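Carboxyl esterase NP from Bacillus subtilis hydrolyses carboxylic esters to an alcohol and a carboxylate, as a carboxylesterase of the alpha/beta hydrolase fold. Local coordinates of one contact, PDB 4CCW (chain A, 1.75 Å), residues G42-I47 and Y84-I89, beside the matching contact of the related carboxylesterase YbfK from Bacillus subtilis, PDB 4CCY (chain B, 2.04 Å), residues G42-I47 and Y84-I89. Both blocks share one frame: the second was fitted to the first on N, CA, C and O of the twelve residues, RMSD 0.18 Å. Numbering follows each deposited sequence.

Structure 1 (4CCW); sequences GQTHVI and YAVDII.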
loop_
_atom_site.group_PDB
_atom_site.type_symbol
_atom_site.label_atom_id
_atom_site.label_comp_id
_atom_site.label_asym_id
_atom_site.label_seq_id
_atom_site.Cartn_x
_atom_site.Cartn_y
_atom_site.Cartn_z
ATOM N N GLY A 42 -17.061 -6.321 -1.040
ATOM C CA GLY A 42 -16.872 -6.761 -2.417
ATOM C C GLY A 42 -15.706 -7.693 -2.639
ATOM O O GLY A 42 -14.927 -7.973 -1.716
ATOM N N GLN A 43 -15.595 -8.176 -3.875
ATOM C CA GLN A 43 -14.576 -9.161 -4.233
ATOM C C GLN A 43 -13.190 -8.533 -4.267
ATOM O O GLN A 43 -12.943 -7.564 -4.997
ATOM C CB GLN A 43 -14.898 -9.821 -5.579
ATOM C CG GLN A 43 -16.251 -10.528 -5.626
ATOM C CD GLN A 43 -16.265 -11.859 -4.897
ATOM O OE1 GLN A 43 -15.221 -12.404 -4.546
ATOM N NE2 GLN A 43 -17.457 -12.401 -4.684
ATOM N N THR A 44 -12.285 -9.126 -3.491
ATOM C CA THR A 44 -10.969 -8.567 -3.245
ATOM C C THR A 44 -9.896 -9.465 -3.859
ATOM O O THR A 44 -9.828 -10.656 -3.568
ATOM C CB THR A 44 -10.748 -8.416 -1.726
ATOM O OG1 THR A 44 -11.727 -7.507 -1.215
ATOM C CG2 THR A 44 -9.368 -7.880 -1.405
ATOM N N HIS A 45 -9.076 -8.876 -4.720
ATOM C CA HIS A 45 -8.055 -9.613 -5.441
ATOM C C HIS A 45 -6.825 -9.796 -4.589
ATOM O O HIS A 45 -6.373 -8.866 -3.907
ATOM C CB HIS A 45 -7.738 -8.900 -6.756
ATOM C CG HIS A 45 -6.877 -9.702 -7.693
ATOM N ND1 HIS A 45 -5.546 -9.522 -7.787
ATOM C CD2 HIS A 45 -7.198 -10.719 -8.583
ATOM C CE1 HIS A 45 -5.040 -10.388 -8.689
ATOM N NE2 HIS A 45 -6.052 -11.114 -9.176
ATOM N N VAL A 46 -6.301 -11.018 -4.592
ATOM C CA VAL A 46 -5.135 -11.380 -3.784
ATOM C C VAL A 46 -4.149 -12.175 -4.631
ATOM O O VAL A 46 -4.541 -13.032 -5.436
ATOM C CB VAL A 46 -5.533 -12.220 -2.538
ATOM C CG1 VAL A 46 -4.322 -12.519 -1.652
ATOM C CG2 VAL A 46 -6.589 -11.509 -1.713
ATOM N N ILE A 47 -2.867 -11.873 -4.446
ATOM C CA ILE A 47 -1.776 -12.660 -5.015
ATOM C C ILE A 47 -1.009 -13.339 -3.868
ATOM O O ILE A 47 -0.459 -12.662 -2.992
ATOM C CB ILE A 47 -0.819 -11.772 -5.831
ATOM C CG1 ILE A 47 -1.601 -10.955 -6.862
ATOM C CG2 ILE A 47 0.237 -12.622 -6.522
ATOM C CD1 ILE A 47 -0.894 -9.704 -7.320
ATOM N N TYR A 84 0.639 -12.608 1.246
ATOM C CA TYR A 84 -0.579 -12.264 0.519
ATOM C C TYR A 84 -0.546 -10.790 0.139
ATOM O O TYR A 84 -0.601 -9.916 1.014
ATOM C CB TYR A 84 -1.830 -12.537 1.361
ATOM C CG TYR A 84 -1.985 -13.968 1.827
ATOM C CD1 TYR A 84 -2.485 -14.951 0.976
ATOM C CD2 TYR A 84 -1.638 -14.334 3.128
ATOM C CE1 TYR A 84 -2.631 -16.261 1.412
ATOM C CE2 TYR A 84 -1.768 -15.647 3.570
ATOM C CZ TYR A 84 -2.273 -16.600 2.713
ATOM O OH TYR A 84 -2.412 -17.901 3.152
ATOM N N ALA A 85 -0.476 -10.515 -1.160
ATOM C CA ALA A 85 -0.565 -9.137 -1.653
ATOM C C ALA A 85 -2.005 -8.797 -2.006
ATOM O O ALA A 85 -2.562 -9.310 -2.978
ATOM C CB ALA A 85 0.359 -8.928 -2.846
ATOM N N VAL A 86 -2.601 -7.923 -1.207
ATOM C CA VAL A 86 -4.037 -7.629 -1.274
ATOM C C VAL A 86 -4.308 -6.311 -2.008
ATOM O O VAL A 86 -3.750 -5.269 -1.635
ATOM C CB VAL A 86 -4.617 -7.527 0.146
ATOM C CG1 VAL A 86 -6.087 -7.133 0.095
ATOM C CG2 VAL A 86 -4.416 -8.846 0.900
ATOM N N ASP A 87 -5.171 -6.346 -3.026
ATOM C CA ASP A 87 -5.564 -5.116 -3.728
ATOM C C ASP A 87 -6.581 -4.360 -2.883
ATOM O O ASP A 87 -7.646 -4.890 -2.571
ATOM C CB ASP A 87 -6.143 -5.399 -5.120
ATOM C CG ASP A 87 -5.085 -5.559 -6.201
ATOM O OD1 ASP A 87 -3.892 -5.301 -5.958
ATOM O OD2 ASP A 87 -5.454 -5.962 -7.328
ATOM N N ILE A 88 -6.231 -3.133 -2.490
ATOM C CA ILE A 88 -7.081 -2.310 -1.623
ATOM C C ILE A 88 -8.409 -1.984 -2.292
ATOM O O ILE A 88 -8.458 -1.448 -3.410
ATOM C CB ILE A 88 -6.361 -1.016 -1.155
ATOM C CG1 ILE A 88 -5.122 -1.366 -0.328
ATOM C CG2 ILE A 88 -7.300 -0.119 -0.358
ATOM C CD1 ILE A 88 -4.159 -0.199 -0.187
ATOM N N ILE A 89 -9.486 -2.308 -1.588
ATOM C CA ILE A 89 -10.827 -2.102 -2.093
ATOM C C ILE A 89 -11.108 -0.627 -2.362
ATOM O O ILE A 89 -10.829 0.228 -1.519
ATOM C CB ILE A 89 -11.883 -2.720 -1.140
ATOM C CG1 ILE A 89 -13.224 -2.893 -1.852
ATOM C CG2 ILE A 89 -12.012 -1.907 0.145
ATOM C CD1 ILE A 89 -13.360 -4.211 -2.577
HETATM O O HOH W 1 -4.137 -8.465 -5.475
#
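Val-46 has CG1 anti to its backbone N (chi1 -176°), which sets this methyl against Tyr-84. Its CG1 lies 3.9 Å from CB of Tyr-84 and at the edge of the Tyr-84 ring, near its plane. The other branch, CG2, faces Val-86, with 4.3 Å between Val-46 CG2 and Val-86 CG2. The contact joins strands 42-49 and 82-86, antiparallel neighbours in the central sheet of the alpha/beta hydrolase fold. Helix 104-118 packs on Val-86 and Ile-89. Backbone hydrogen bonds join Ile-47 and Ala-85 in both directions, and Asp-87 N gives a nearly straight hydrogen bond to His-45 O (2.9 Å). Water 1 hydrogen-bonds to His-45 ND1 and Ala-85 O, bridging the strands. The ring of His-45 and the carboxylate of Asp-87 lie side by side, their planes 30° apart. Tyr-21 and Ser-67 hydrogen-bond to that carboxylate. At the far end a chi2 of 88° places CD1 of Ile-89 4.2 Å from Gly-42 O. The same CD1 is 3.9 Å from Thr-44 OG1, which hydrogen-bonds to Trp-110.

Structure 2 (4CCY); sequences GKTHII and YAVDII.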
loop_
_atom_site.group_PDB
_atom_site.type_symbol
_atom_site.label_atom_id
_atom_site.label_comp_id
_atom_site.label_asym_id
_atom_site.label_seq_id
_atom_site.Cartn_x
_atom_site.Cartn_y
_atom_site.Cartn_z
ATOM N N GLY B 42 -16.963 -6.154 -1.131
ATOM C CA GLY B 42 -16.702 -6.661 -2.477
ATOM C C GLY B 42 -15.595 -7.694 -2.611
ATOM O O GLY B 42 -14.790 -7.910 -1.684
ATOM N N LYS B 43 -15.549 -8.311 -3.792
ATOM C CA LYS B 43 -14.534 -9.294 -4.158
ATOM C C LYS B 43 -13.156 -8.633 -4.177
ATOM O O LYS B 43 -12.921 -7.684 -4.928
ATOM C CB LYS B 43 -14.851 -9.883 -5.537
ATOM C CG LYS B 43 -15.664 -11.174 -5.515
ATOM C CD LYS B 43 -16.024 -11.662 -6.925
ATOM C CE LYS B 43 -14.813 -11.871 -7.835
ATOM N NZ LYS B 43 -15.139 -12.353 -9.215
ATOM N N THR B 44 -12.255 -9.141 -3.340
ATOM C CA THR B 44 -10.948 -8.521 -3.108
ATOM C C THR B 44 -9.885 -9.407 -3.728
ATOM O O THR B 44 -9.832 -10.610 -3.436
ATOM C CB THR B 44 -10.688 -8.351 -1.591
ATOM O OG1 THR B 44 -11.632 -7.423 -1.058
ATOM C CG2 THR B 44 -9.258 -7.856 -1.302
ATOM N N HIS B 45 -9.047 -8.810 -4.581
ATOM C CA HIS B 45 -8.015 -9.551 -5.311
ATOM C C HIS B 45 -6.813 -9.817 -4.453
ATOM O O HIS B 45 -6.345 -8.922 -3.734
ATOM C CB HIS B 45 -7.619 -8.816 -6.589
ATOM C CG HIS B 45 -6.789 -9.644 -7.551
ATOM N ND1 HIS B 45 -5.444 -9.588 -7.583
ATOM C CD2 HIS B 45 -7.165 -10.545 -8.544
ATOM C CE1 HIS B 45 -4.982 -10.411 -8.542
ATOM N NE2 HIS B 45 -6.032 -10.991 -9.134
ATOM N N ILE B 46 -6.331 -11.066 -4.506
ATOM C CA ILE B 46 -5.140 -11.506 -3.761
ATOM C C ILE B 46 -4.111 -12.115 -4.714
ATOM O O ILE B 46 -4.465 -12.916 -5.575
ATOM C CB ILE B 46 -5.492 -12.607 -2.720
ATOM C CG1 ILE B 46 -6.768 -12.275 -1.925
ATOM C CG2 ILE B 46 -4.281 -12.957 -1.848
ATOM C CD1 ILE B 46 -6.656 -11.154 -0.918
ATOM N N ILE B 47 -2.839 -11.749 -4.549
ATOM C CA ILE B 47 -1.754 -12.502 -5.153
ATOM C C ILE B 47 -0.964 -13.185 -4.034
ATOM O O ILE B 47 -0.372 -12.507 -3.211
ATOM C CB ILE B 47 -0.829 -11.624 -6.012
ATOM C CG1 ILE B 47 -1.634 -10.936 -7.124
ATOM C CG2 ILE B 47 0.298 -12.469 -6.596
ATOM C CD1 ILE B 47 -0.864 -9.915 -7.941
ATOM N N TYR B 84 0.490 -12.688 1.120
ATOM C CA TYR B 84 -0.768 -12.383 0.477
ATOM C C TYR B 84 -0.774 -10.901 0.115
ATOM O O TYR B 84 -0.909 -10.058 0.987
ATOM C CB TYR B 84 -1.915 -12.671 1.426
ATOM C CG TYR B 84 -2.045 -14.125 1.843
ATOM C CD1 TYR B 84 -2.572 -15.080 0.967
ATOM C CD2 TYR B 84 -1.671 -14.537 3.126
ATOM C CE1 TYR B 84 -2.723 -16.399 1.359
ATOM C CE2 TYR B 84 -1.818 -15.860 3.527
ATOM C CZ TYR B 84 -2.340 -16.785 2.644
ATOM O OH TYR B 84 -2.484 -18.100 3.032
ATOM N N ALA B 85 -0.624 -10.591 -1.169
ATOM C CA ALA B 85 -0.628 -9.203 -1.620
ATOM C C ALA B 85 -2.061 -8.810 -1.965
ATOM O O ALA B 85 -2.655 -9.315 -2.933
ATOM C CB ALA B 85 0.299 -9.011 -2.812
ATOM N N VAL B 86 -2.603 -7.903 -1.162
ATOM C CA VAL B 86 -4.030 -7.585 -1.188
ATOM C C VAL B 86 -4.269 -6.254 -1.914
ATOM O O VAL B 86 -3.662 -5.229 -1.555
ATOM C CB VAL B 86 -4.588 -7.509 0.255
ATOM C CG1 VAL B 86 -6.068 -7.144 0.257
ATOM C CG2 VAL B 86 -4.324 -8.810 1.017
ATOM N N ASP B 87 -5.161 -6.274 -2.912
ATOM C CA ASP B 87 -5.513 -5.059 -3.664
ATOM C C ASP B 87 -6.560 -4.295 -2.878
ATOM O O ASP B 87 -7.648 -4.801 -2.649
ATOM C CB ASP B 87 -6.030 -5.376 -5.084
ATOM C CG ASP B 87 -4.904 -5.505 -6.114
ATOM O OD1 ASP B 87 -3.710 -5.398 -5.735
ATOM O OD2 ASP B 87 -5.202 -5.752 -7.309
ATOM N N ILE B 88 -6.220 -3.085 -2.448
ATOM C CA ILE B 88 -7.126 -2.319 -1.591
ATOM C C ILE B 88 -8.378 -1.962 -2.383
ATOM O O ILE B 88 -8.303 -1.319 -3.424
ATOM C CB ILE B 88 -6.446 -1.057 -0.995
ATOM C CG1 ILE B 88 -5.224 -1.466 -0.154
ATOM C CG2 ILE B 88 -7.456 -0.244 -0.176
ATOM C CD1 ILE B 88 -4.219 -0.349 0.055
ATOM N N ILE B 89 -9.519 -2.416 -1.881
ATOM C CA ILE B 89 -10.786 -2.229 -2.545
ATOM C C ILE B 89 -11.164 -0.743 -2.524
ATOM O O ILE B 89 -10.993 -0.064 -1.500
ATOM C CB ILE B 89 -11.855 -3.173 -1.935
ATOM C CG1 ILE B 89 -12.976 -3.470 -2.948
ATOM C CG2 ILE B 89 -12.377 -2.672 -0.590
ATOM C CD1 ILE B 89 -13.724 -4.764 -2.634
HETATM O O HOH W 2 -3.906 -8.247 -5.382
#
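Ile-46 has CG2 anti to its backbone N, which sets this methyl against Tyr-84. Its CG2 lies 3.9 Å from CD1 of Tyr-84 and at the edge of the Tyr-84 ring, near its plane. The other branch, CG1 with CD1, faces Val-86; a chi2 of -71° leaves 3.8 Å between Ile-46 CD1 and Val-86 CG2. Helix 104-118 packs on Val-86 and Ile-89. Backbone hydrogen bonds join Ile-47 and Ala-85 in both directions, and Asp-87 N gives a nearly straight hydrogen bond to His-45 O (3.0 Å). Water 2 hydrogen-bonds to His-45 ND1 and Ala-85 O, bridging the strands. The ring of His-45 and the carboxylate of Asp-87 lie side by side, their planes 31° apart. Tyr-21 and Ser-67 hydrogen-bond to that carboxylate. At the far end a chi2 of 157° places CD1 of Ile-89 3.5 Å from Gly-42 O. The same CD1 is 3.7 Å from Thr-44 OG1, which hydrogen-bonds to Trp-110.

Structure 1 against structure 2
The backbones coincide within the error, and both structures keep the hydrogen bonds between Ile-47(A) and Ala-85(A), Ile-47(B) and Ala-85(B), and from Asp-87(A) and Asp-87(B) to His-45(A) and His-45(B). Water 1 and water 2 occupy the same place, and the side chains of His-45(A), Tyr-84(A), Val-86(A) and Asp-87(A) coincide with their counterparts. The buried exchange is Val-46(A) against Ile-46(B). CG1 of Val-46(A) and CG2 of Ile-46(B) fall 0.5 Å apart, so a methyl stands beside Tyr-84(A) and Tyr-84(B) alike. CG2 of Val-46(A) and CG1 of Ile-46(B) are 0.8 Å apart after superposition. Val-86(A) and Val-86(B) are touched in both structures. Ile-89(A) and Ile-89(B) are modelled differently: chi2 is 88° in Ile-89(A) and 157° in Ile-89(B). CD1 of Ile-89(A) is 4.2 Å from O of Gly-42(A), while CD1 of Ile-89(B) is 3.5 Å from O of Gly-42(B). The touches are kept in both models, to Gly-42(A) and Thr-44(A) as to Gly-42(B) and Thr-44(B). Gln-43(A) ends in an amide where Lys-43(B) has a longer chain ending in NZ; neither side chain reaches the other segment.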